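Local coordinates for protein hypoxanthine-guanine phosphoribosyltransferase (Thermus thermophilus, PDB 3ACD) that probably transfers a phosphoribosyl group from phosphoribosyl diphosphate to hypoxanthine or guanine, with magnesium, giving IMP or GMP in purine salvage, at residues 9-14 and 150-155; 50-55 and 99-104; 128-133 and 142-147. All coordinates share one frame; numbering follows the deposited sequence.

Contact 1. Residues 9-14 and 150-155. With IMP (inosinic acid), chain B.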
loop_
_atom_site.group_PDB
_atom_site.type_symbol
_atom_site.label_atom_id
_atom_site.label_comp_id
_atom_site.label_asym_id
_atom_site.label_seq_id
_atom_site.Cartn_x
_atom_site.Cartn_y
_atom_site.Cartn_z
ATOM N N ASN A 9 -7.475 21.252 -12.182
ATOM C CA ASN A 9 -7.806 22.654 -11.935
ATOM C C ASN A 9 -8.870 22.846 -10.861
ATOM O O ASN A 9 -9.534 23.885 -10.821
ATOM C CB ASN A 9 -8.262 23.334 -13.228
ATOM C CG ASN A 9 -9.554 22.757 -13.770
ATOM O OD1 ASN A 9 -10.073 23.218 -14.786
ATOM N ND2 ASN A 9 -10.080 21.745 -13.096
ATOM N N GLY A 10 -9.030 21.847 -9.998
ATOM C CA GLY A 10 -10.011 21.937 -8.931
ATOM C C GLY A 10 -9.566 22.853 -7.801
ATOM O O GLY A 10 -8.430 23.326 -7.798
ATOM N N PRO A 11 -10.438 23.109 -6.813
ATOM C CA PRO A 11 -10.140 23.977 -5.671
ATOM C C PRO A 11 -9.205 23.404 -4.605
ATOM O O PRO A 11 -8.589 24.157 -3.853
ATOM C CB PRO A 11 -11.525 24.279 -5.111
ATOM C CG PRO A 11 -12.240 22.988 -5.342
ATOM C CD PRO A 11 -11.836 22.644 -6.760
ATOM N N VAL A 12 -9.104 22.080 -4.533
ATOM C CA VAL A 12 -8.245 21.439 -3.539
ATOM C C VAL A 12 -6.913 20.986 -4.130
ATOM O O VAL A 12 -6.876 20.251 -5.117
ATOM C CB VAL A 12 -8.956 20.223 -2.906
ATOM C CG1 VAL A 12 -8.035 19.537 -1.901
ATOM C CG2 VAL A 12 -10.237 20.683 -2.224
ATOM N N GLN A 13 -5.825 21.436 -3.514
ATOM C CA GLN A 13 -4.478 21.099 -3.951
ATOM C C GLN A 13 -3.593 20.941 -2.714
ATOM O O GLN A 13 -3.461 21.875 -1.919
ATOM C CB GLN A 13 -3.909 22.220 -4.832
ATOM C CG GLN A 13 -4.788 22.654 -6.010
ATOM C CD GLN A 13 -4.905 21.600 -7.098
ATOM O OE1 GLN A 13 -4.011 20.770 -7.277
ATOM N NE2 GLN A 13 -6.003 21.644 -7.847
ATOM N N ILE A 14 -2.996 19.764 -2.543
ATOM C CA ILE A 14 -2.128 19.519 -1.394
ATOM C C ILE A 14 -0.846 18.856 -1.892
ATOM O O ILE A 14 -0.880 17.750 -2.437
ATOM C CB ILE A 14 -2.814 18.604 -0.352
ATOM C CG1 ILE A 14 -4.243 19.089 -0.092
ATOM C CG2 ILE A 14 -2.034 18.631 0.950
ATOM C CD1 ILE A 14 -5.018 18.236 0.903
ATOM N N GLU A 150 -8.855 18.673 6.589
ATOM C CA GLU A 150 -10.289 18.851 6.409
ATOM C C GLU A 150 -10.385 19.719 5.158
ATOM O O GLU A 150 -9.717 20.751 5.065
ATOM C CB GLU A 150 -10.916 19.575 7.597
ATOM C CG GLU A 150 -12.390 19.876 7.392
ATOM C CD GLU A 150 -13.011 20.563 8.583
ATOM O OE1 GLU A 150 -13.319 19.872 9.578
ATOM O OE2 GLU A 150 -13.173 21.799 8.528
ATOM N N ILE A 151 -11.199 19.306 4.195
ATOM C CA ILE A 151 -11.319 20.063 2.953
ATOM C C ILE A 151 -12.747 20.399 2.553
ATOM O O ILE A 151 -13.708 19.838 3.082
ATOM C CB ILE A 151 -10.670 19.300 1.772
ATOM C CG1 ILE A 151 -11.418 17.983 1.532
ATOM C CG2 ILE A 151 -9.203 19.021 2.075
ATOM C CD1 ILE A 151 -10.992 17.236 0.275
ATOM N N GLU A 152 -12.870 21.329 1.610
ATOM C CA GLU A 152 -14.168 21.737 1.100
ATOM C C GLU A 152 -14.685 20.622 0.197
ATOM O O GLU A 152 -13.944 19.699 -0.156
ATOM C CB GLU A 152 -14.044 23.032 0.292
ATOM C CG GLU A 152 -13.149 22.915 -0.931
ATOM C CD GLU A 152 -13.132 24.181 -1.772
ATOM O OE1 GLU A 152 -14.193 24.546 -2.322
ATOM O OE2 GLU A 152 -12.058 24.810 -1.881
ATOM N N ASP A 153 -15.954 20.719 -0.177
ATOM C CA ASP A 153 -16.583 19.726 -1.037
ATOM C C ASP A 153 -16.025 19.784 -2.457
ATOM O O ASP A 153 -16.259 20.744 -3.191
ATOM C CB ASP A 153 -18.097 19.953 -1.046
ATOM C CG ASP A 153 -18.834 18.979 -1.942
ATOM O OD1 ASP A 153 -18.278 17.907 -2.259
ATOM O OD2 ASP A 153 -19.985 19.283 -2.316
ATOM N N ALA A 154 -15.279 18.749 -2.833
ATOM C CA ALA A 154 -14.688 18.654 -4.163
ATOM C C ALA A 154 -14.232 17.220 -4.406
ATOM O O ALA A 154 -13.945 16.491 -3.455
ATOM C CB ALA A 154 -13.496 19.604 -4.276
ATOM N N TYR A 155 -14.184 16.802 -5.669
ATOM C CA TYR A 155 -13.723 15.451 -5.964
ATOM C C TYR A 155 -12.210 15.509 -6.080
ATOM O O TYR A 155 -11.673 16.138 -6.996
ATOM C CB TYR A 155 -14.292 14.914 -7.276
ATOM C CG TYR A 155 -13.950 13.449 -7.464
ATOM C CD1 TYR A 155 -14.696 12.459 -6.829
ATOM C CD2 TYR A 155 -12.824 13.059 -8.192
ATOM C CE1 TYR A 155 -14.331 11.121 -6.901
ATOM C CE2 TYR A 155 -12.446 11.717 -8.271
ATOM C CZ TYR A 155 -13.205 10.755 -7.619
ATOM O OH TYR A 155 -12.829 9.430 -7.647
HETATM P P IMP B . -18.284 7.763 1.927
HETATM O O1P IMP B . -19.282 8.649 1.290
HETATM O O2P IMP B . -18.990 6.387 2.348
HETATM O O3P IMP B . -17.676 8.491 3.229
HETATM O "O5'" IMP B . -17.098 7.488 0.858
HETATM C "C5'" IMP B . -16.429 6.229 0.878
HETATM C "C4'" IMP B . -15.389 6.136 -0.242
HETATM O "O4'" IMP B . -15.742 7.011 -1.356
HETATM C "C3'" IMP B . -14.028 6.694 0.232
HETATM O "O3'" IMP B . -13.299 5.735 1.000
HETATM C "C2'" IMP B . -13.351 6.978 -1.119
HETATM O "O2'" IMP B . -12.733 5.800 -1.648
HETATM C "C1'" IMP B . -14.523 7.425 -2.009
HETATM N N9 IMP B . -14.476 8.898 -2.173
HETATM C C8 IMP B . -15.278 9.835 -1.564
HETATM N N7 IMP B . -14.938 11.037 -1.949
HETATM C C5 IMP B . -13.905 10.947 -2.813
HETATM C C6 IMP B . -13.121 11.888 -3.555
HETATM O O6 IMP B . -13.330 13.087 -3.463
HETATM N N1 IMP B . -12.119 11.410 -4.364
HETATM C C2 IMP B . -11.873 10.058 -4.470
HETATM N N3 IMP B . -12.588 9.182 -3.798
HETATM C C4 IMP B . -13.597 9.571 -2.968
#

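Contact 2. Residues 50-55 and 99-104. With IMP (inosinic acid), chain B.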
loop_
_atom_site.group_PDB
_atom_site.type_symbol
_atom_site.label_atom_id
_atom_site.label_comp_id
_atom_site.label_asym_id
_atom_site.label_seq_id
_atom_site.Cartn_x
_atom_site.Cartn_y
_atom_site.Cartn_z
ATOM N N ILE A 50 -1.507 4.128 -0.054
ATOM C CA ILE A 50 -0.312 4.968 -0.013
ATOM C C ILE A 50 -0.244 5.691 1.335
ATOM O O ILE A 50 0.821 5.779 1.954
ATOM C CB ILE A 50 -0.290 5.965 -1.209
ATOM C CG1 ILE A 50 -0.179 5.161 -2.515
ATOM C CG2 ILE A 50 0.883 6.934 -1.077
ATOM C CD1 ILE A 50 0.064 5.982 -3.775
ATOM N N PHE A 51 -1.386 6.196 1.794
ATOM C CA PHE A 51 -1.471 6.855 3.094
ATOM C C PHE A 51 -1.000 5.836 4.140
ATOM O O PHE A 51 -0.213 6.152 5.035
ATOM C CB PHE A 51 -2.924 7.270 3.354
ATOM C CG PHE A 51 -3.185 7.800 4.741
ATOM C CD1 PHE A 51 -2.322 8.712 5.337
ATOM C CD2 PHE A 51 -4.342 7.430 5.426
ATOM C CE1 PHE A 51 -2.609 9.255 6.596
ATOM C CE2 PHE A 51 -4.638 7.965 6.683
ATOM C CZ PHE A 51 -3.768 8.882 7.268
ATOM N N MET A 52 -1.481 4.603 4.010
ATOM C CA MET A 52 -1.101 3.525 4.921
ATOM C C MET A 52 0.415 3.289 4.891
ATOM O O MET A 52 1.068 3.227 5.938
ATOM C CB MET A 52 -1.824 2.234 4.520
ATOM C CG MET A 52 -1.461 1.019 5.364
ATOM S SD MET A 52 -2.343 0.932 6.938
ATOM C CE MET A 52 -2.093 -0.819 7.351
ATOM N N ALA A 53 0.972 3.154 3.690
ATOM C CA ALA A 53 2.407 2.914 3.538
ATOM C C ALA A 53 3.254 3.993 4.209
ATOM O O ALA A 53 4.242 3.686 4.877
ATOM C CB ALA A 53 2.772 2.816 2.052
ATOM N N ASP A 54 2.873 5.254 4.039
ATOM C CA ASP A 54 3.634 6.344 4.647
ATOM C C ASP A 54 3.383 6.454 6.148
ATOM O O ASP A 54 4.310 6.686 6.925
ATOM C CB ASP A 54 3.291 7.676 3.975
ATOM C CG ASP A 54 3.764 7.744 2.537
ATOM O OD1 ASP A 54 4.456 6.805 2.091
ATOM O OD2 ASP A 54 3.446 8.737 1.852
ATOM N N LEU A 55 2.130 6.276 6.552
ATOM C CA LEU A 55 1.755 6.369 7.959
ATOM C C LEU A 55 2.442 5.335 8.855
ATOM O O LEU A 55 2.995 5.692 9.898
ATOM C CB LEU A 55 0.232 6.236 8.117
ATOM C CG LEU A 55 -0.310 6.355 9.549
ATOM C CD1 LEU A 55 -0.038 7.751 10.080
ATOM C CD2 LEU A 55 -1.807 6.068 9.577
ATOM N N ILE A 99 -6.951 0.322 14.554
ATOM C CA ILE A 99 -6.912 1.647 13.952
ATOM C C ILE A 99 -7.279 1.458 12.486
ATOM O O ILE A 99 -6.562 0.790 11.743
ATOM C CB ILE A 99 -5.513 2.305 14.010
ATOM C CG1 ILE A 99 -5.065 2.504 15.462
ATOM C CG2 ILE A 99 -5.565 3.661 13.295
ATOM C CD1 ILE A 99 -3.658 3.083 15.587
ATOM N N VAL A 100 -8.410 2.026 12.084
ATOM C CA VAL A 100 -8.861 1.940 10.700
ATOM C C VAL A 100 -8.133 3.038 9.928
ATOM O O VAL A 100 -8.047 4.170 10.398
ATOM C CB VAL A 100 -10.384 2.183 10.588
ATOM C CG1 VAL A 100 -10.817 2.139 9.124
ATOM C CG2 VAL A 100 -11.142 1.134 11.398
ATOM N N VAL A 101 -7.597 2.701 8.760
ATOM C CA VAL A 101 -6.887 3.681 7.947
ATOM C C VAL A 101 -7.662 3.880 6.644
ATOM O O VAL A 101 -7.696 2.999 5.779
ATOM C CB VAL A 101 -5.442 3.219 7.646
ATOM C CG1 VAL A 101 -4.718 4.274 6.815
ATOM C CG2 VAL A 101 -4.694 2.977 8.956
ATOM N N GLU A 102 -8.282 5.051 6.526
ATOM C CA GLU A 102 -9.103 5.416 5.375
ATOM C C GLU A 102 -8.475 6.501 4.519
ATOM O O GLU A 102 -7.616 7.242 4.984
ATOM C CB GLU A 102 -10.468 5.907 5.867
ATOM C CG GLU A 102 -11.488 4.810 6.058
ATOM C CD GLU A 102 -12.134 4.407 4.754
ATOM O OE1 GLU A 102 -11.488 4.563 3.697
ATOM O OE2 GLU A 102 -13.285 3.927 4.787
ATOM N N ASP A 103 -8.912 6.600 3.267
ATOM C CA ASP A 103 -8.385 7.626 2.379
ATOM C C ASP A 103 -9.114 8.944 2.602
ATOM O O ASP A 103 -8.496 9.952 2.952
ATOM C CB ASP A 103 -8.481 7.199 0.899
ATOM C CG ASP A 103 -9.885 6.753 0.476
ATOM O OD1 ASP A 103 -10.799 6.646 1.323
ATOM O OD2 ASP A 103 -10.068 6.496 -0.736
ATOM N N ILE A 104 -10.429 8.932 2.428
ATOM C CA ILE A 104 -11.222 10.141 2.605
ATOM C C ILE A 104 -12.634 9.817 3.077
ATOM O O ILE A 104 -13.264 8.883 2.586
ATOM C CB ILE A 104 -11.286 10.947 1.283
ATOM C CG1 ILE A 104 -12.142 12.204 1.458
ATOM C CG2 ILE A 104 -11.856 10.079 0.174
ATOM C CD1 ILE A 104 -12.053 13.144 0.263
HETATM P P IMP B . -18.284 7.763 1.927
HETATM O O1P IMP B . -19.282 8.649 1.290
HETATM O O2P IMP B . -18.990 6.387 2.348
HETATM O O3P IMP B . -17.676 8.491 3.229
HETATM O "O5'" IMP B . -17.098 7.488 0.858
HETATM C "C5'" IMP B . -16.429 6.229 0.878
HETATM C "C4'" IMP B . -15.389 6.136 -0.242
HETATM O "O4'" IMP B . -15.742 7.011 -1.356
HETATM C "C3'" IMP B . -14.028 6.694 0.232
HETATM O "O3'" IMP B . -13.299 5.735 1.000
HETATM C "C2'" IMP B . -13.351 6.978 -1.119
HETATM O "O2'" IMP B . -12.733 5.800 -1.648
HETATM C "C1'" IMP B . -14.523 7.425 -2.009
HETATM N N9 IMP B . -14.476 8.898 -2.173
HETATM C C8 IMP B . -15.278 9.835 -1.564
HETATM N N7 IMP B . -14.938 11.037 -1.949
HETATM C C5 IMP B . -13.905 10.947 -2.813
HETATM C C6 IMP B . -13.121 11.888 -3.555
HETATM O O6 IMP B . -13.330 13.087 -3.463
HETATM N N1 IMP B . -12.119 11.410 -4.364
HETATM C C2 IMP B . -11.873 10.058 -4.470
HETATM N N3 IMP B . -12.588 9.182 -3.798
HETATM C C4 IMP B . -13.597 9.571 -2.968
#

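Contact 3. Residues 128-133 and 142-147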
loop_
_atom_site.group_PDB
_atom_site.type_symbol
_atom_site.label_atom_id
_atom_site.label_comp_id
_atom_site.label_asym_id
_atom_site.label_seq_id
_atom_site.Cartn_x
_atom_site.Cartn_y
_atom_site.Cartn_z
ATOM N N VAL A 128 -9.904 5.911 14.339
ATOM C CA VAL A 128 -9.846 6.088 12.896
ATOM C C VAL A 128 -8.812 7.105 12.434
ATOM O O VAL A 128 -8.696 8.194 12.997
ATOM C CB VAL A 128 -11.232 6.527 12.355
ATOM C CG1 VAL A 128 -11.158 6.807 10.861
ATOM C CG2 VAL A 128 -12.264 5.449 12.645
ATOM N N ALA A 129 -8.058 6.730 11.407
ATOM C CA ALA A 129 -7.069 7.615 10.805
ATOM C C ALA A 129 -7.535 7.786 9.364
ATOM O O ALA A 129 -7.791 6.800 8.674
ATOM C CB ALA A 129 -5.684 6.983 10.843
ATOM N N ALA A 130 -7.665 9.032 8.921
ATOM C CA ALA A 130 -8.108 9.324 7.566
ATOM C C ALA A 130 -7.288 10.479 7.015
ATOM O O ALA A 130 -7.044 11.456 7.717
ATOM C CB ALA A 130 -9.592 9.694 7.565
ATOM N N LEU A 131 -6.855 10.373 5.765
ATOM C CA LEU A 131 -6.063 11.449 5.183
ATOM C C LEU A 131 -6.901 12.709 4.992
ATOM O O LEU A 131 -6.453 13.807 5.317
ATOM C CB LEU A 131 -5.479 11.031 3.832
ATOM C CG LEU A 131 -4.595 12.096 3.170
ATOM C CD1 LEU A 131 -3.327 12.315 4.004
ATOM C CD2 LEU A 131 -4.234 11.655 1.768
ATOM N N LEU A 132 -8.122 12.543 4.488
ATOM C CA LEU A 132 -9.000 13.679 4.219
ATOM C C LEU A 132 -10.426 13.497 4.721
ATOM O O LEU A 132 -10.863 12.385 5.015
ATOM C CB LEU A 132 -9.063 13.932 2.712
ATOM C CG LEU A 132 -7.750 14.079 1.938
ATOM C CD1 LEU A 132 -8.030 13.960 0.445
ATOM C CD2 LEU A 132 -7.098 15.412 2.268
ATOM N N SER A 133 -11.150 14.609 4.801
ATOM C CA SER A 133 -12.542 14.592 5.226
ATOM C C SER A 133 -13.265 15.802 4.645
ATOM O O SER A 133 -12.745 16.920 4.685
ATOM C CB SER A 133 -12.654 14.619 6.752
ATOM O OG SER A 133 -14.021 14.617 7.146
ATOM N N VAL A 142 -19.400 10.078 12.008
ATOM C CA VAL A 142 -18.404 9.052 12.271
ATOM C C VAL A 142 -17.167 9.747 12.829
ATOM O O VAL A 142 -16.852 10.876 12.456
ATOM C CB VAL A 142 -18.026 8.275 10.990
ATOM C CG1 VAL A 142 -19.211 7.444 10.521
ATOM C CG2 VAL A 142 -17.599 9.238 9.896
ATOM N N PRO A 143 -16.451 9.079 13.738
ATOM C CA PRO A 143 -15.254 9.667 14.331
ATOM C C PRO A 143 -14.000 9.552 13.471
ATOM O O PRO A 143 -13.843 8.607 12.695
ATOM C CB PRO A 143 -15.113 8.886 15.628
ATOM C CG PRO A 143 -15.514 7.507 15.188
ATOM C CD PRO A 143 -16.750 7.770 14.347
ATOM N N ILE A 144 -13.125 10.541 13.605
ATOM C CA ILE A 144 -11.845 10.549 12.917
ATOM C C ILE A 144 -10.896 11.115 13.961
ATOM O O ILE A 144 -10.867 12.325 14.205
ATOM C CB ILE A 144 -11.827 11.454 11.669
ATOM C CG1 ILE A 144 -12.915 11.027 10.683
ATOM C CG2 ILE A 144 -10.462 11.347 10.985
ATOM C CD1 ILE A 144 -12.939 11.856 9.405
ATOM N N HIS A 145 -10.137 10.231 14.595
ATOM C CA HIS A 145 -9.210 10.631 15.643
ATOM C C HIS A 145 -7.911 11.204 15.104
ATOM O O HIS A 145 -7.273 12.035 15.752
ATOM C CB HIS A 145 -8.920 9.431 16.544
ATOM C CG HIS A 145 -10.156 8.758 17.050
ATOM N ND1 HIS A 145 -10.935 7.942 16.258
ATOM C CD2 HIS A 145 -10.783 8.831 18.250
ATOM C CE1 HIS A 145 -11.990 7.542 16.947
ATOM N NE2 HIS A 145 -11.923 8.068 18.156
ATOM N N TYR A 146 -7.522 10.753 13.918
ATOM C CA TYR A 146 -6.296 11.214 13.283
ATOM C C TYR A 146 -6.621 11.627 11.853
ATOM O O TYR A 146 -6.654 10.802 10.938
ATOM C CB TYR A 146 -5.262 10.089 13.307
ATOM C CG TYR A 146 -5.021 9.569 14.701
ATOM C CD1 TYR A 146 -4.305 10.321 15.634
ATOM C CD2 TYR A 146 -5.554 8.346 15.108
ATOM C CE1 TYR A 146 -4.129 9.866 16.941
ATOM C CE2 TYR A 146 -5.384 7.885 16.408
ATOM C CZ TYR A 146 -4.672 8.648 17.318
ATOM O OH TYR A 146 -4.509 8.188 18.601
ATOM N N LEU A 147 -6.863 12.919 11.675
ATOM C CA LEU A 147 -7.217 13.459 10.372
ATOM C C LEU A 147 -6.082 14.243 9.740
ATOM O O LEU A 147 -5.466 15.091 10.380
ATOM C CB LEU A 147 -8.441 14.367 10.501
ATOM C CG LEU A 147 -8.878 15.080 9.220
ATOM C CD1 LEU A 147 -9.292 14.051 8.175
ATOM C CD2 LEU A 147 -10.029 16.036 9.531
#

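Contact 1. Residues 9-14 and 150-155
V12 sends its two methyls to different parts of 150-155. CG1, anti to the backbone N (chi1 178°), meets I151 CG2 at 4.2 Å, the two side chains crossing at about a right angle. CG2 rests on E152 CG at 3.9 Å and on A154 CB at 4.0 Å, and there V12 and E152 run past each other in opposite directions. P11 extends the contact at the surface: its ring CG packs on A154 CB at 3.8 Å, while the carboxylate of E152 reaches the ring carbons, OE2 to P11 CB being 3.3 Å. I14 CD1 adds a looser touch on I151 CG2, and V156 packs against both V12 and I151. The 150-155 loop also borders the nucleotide: IMP N1 lies 3.4 Å above one face of the Y155 ring, offset toward its rim, and the Y155 hydroxyl is hydrogen-bonded to D162 O. Q13 NE2 donates a hydrogen bond to G10 O at 3.0 Å from above the carbonyl plane, tying the loop to itself. Between the segments the fit is mostly carbon on carbon, with one carboxylate against the proline ring and no hydrogen bond; hydrogen bonds to S175 and I173 anchor 9-14 from elsewhere.

Contact 2. Residues 50-55 and 99-104
V101 fills the junction with F51, M52 and L55, where helix 49-56 lies on the central parallel sheet of this type I phosphoribosyltransferase, a Rossmann-like alpha/beta fold. The axes of helix segment 50-55 and strand segment 99-102 approach to 8.5 Å, with their N-to-C directions 128° apart.

The apolar contacts divide between the branches of V101. Its CG1, anti to the backbone N (chi1 -179°), meets F51 CD2 at 3.5 Å, the two side chains running obliquely to each other. CG2 takes the remaining partners: M52 SD comes to 3.7 Å, its side chain roughly perpendicular to that of V101, and L55 CD2 is more distant at 4.3 Å. F51 also has a polar neighbour, since the backbone O of E102 is 3.3 Å from F51 CD2, a close approach of a carbonyl to an aromatic carbon. L41 and C43 of strand 40-45 cover M52, and V23 of helix 16-33 packs on F51. The helix also meets the second subunit: A53 packs on A53 and M52 on F49 of that chain, and D54 forms a salt bridge with its R57.

The hydrogen bonds belong to the strand's end and the nucleotide. E102 and D103 direct their side chains away from the helix, and the chain turns a corner at D103; this acidic pair opens the phosphoribosyl-binding loop of the family. The carboxylate of D103 grips both ribose hydroxyls, OD2 accepting from IMP O2' at 2.9 Å. E102 OE1 takes a weak bond from D103 N. D103 OD1 accepts from IMP O3' at 2.7 Å and also from I104 N at 2.6 Å, the latter donor standing 48° out of the carboxylate plane.

Contact 3. Residues 128-133 and 142-147
The H145 imidazole turns back on V128: with CG anti to the carbonyl carbon (chi1 -52°), ND1 accepts the V128 N-H at 3.0 Å (165° at the hydrogen), the donor tilted 31° out of the ring plane, while V128 O lies at the ring's edge, in plane. H145 CB sits over one face of the Y146 ring, 3.7 Å above it and offset toward the rim. Y146 OH is hydrogen-bonded to D33 and R127.

Y146 N donates to V128 O at 3.0 Å and A130 N to Y146 O at 2.9 Å, both nearly along the C=O axis; they make the parallel bridge of A129 with Y146. The second, with the backbone bond of A130 to G148, makes that of A130 with L147. H145 N adds a weak bond to V128 O. A130 CB touches I144 CG2 at 3.9 Å, and L147 CD1 reaches S133 CB at 3.7 Å. V128 CB lies 3.4 Å from P143 O, a buried carbonyl without a polar partner.

Strand 146-150 lies between 125-130 and 132-133 in the parallel sheet. L26, E29 and I30 of helix 16-33 touch the Y146 side chain; beyond the A130 face, V105 packs on A130 and I144, and helix 109-119 places L111 on V128.

Contacts 2 and 3 follow one another along the chain, and both fall between the two segments of contact 1 in the sequence. Their centres are about 10 Å apart and they share the parallel sheet: strands 97-102 and 125-130 are neighbours, with V100 O to A129 N and E102 N to A129 O each at 2.8 Å. Contact 1 is more peripheral, its centre about 17 Å from that of contact 3 and 19 Å from that of contact 2. It joins contact 3 through I151 N and S133 O, a probable hydrogen bond, and contact 2 where I151 meets I104. Contacts 1 and 2 both reach IMP: the loop after strand 146-150 borders the base, and the end of strand 97-102 chiefly the ribose.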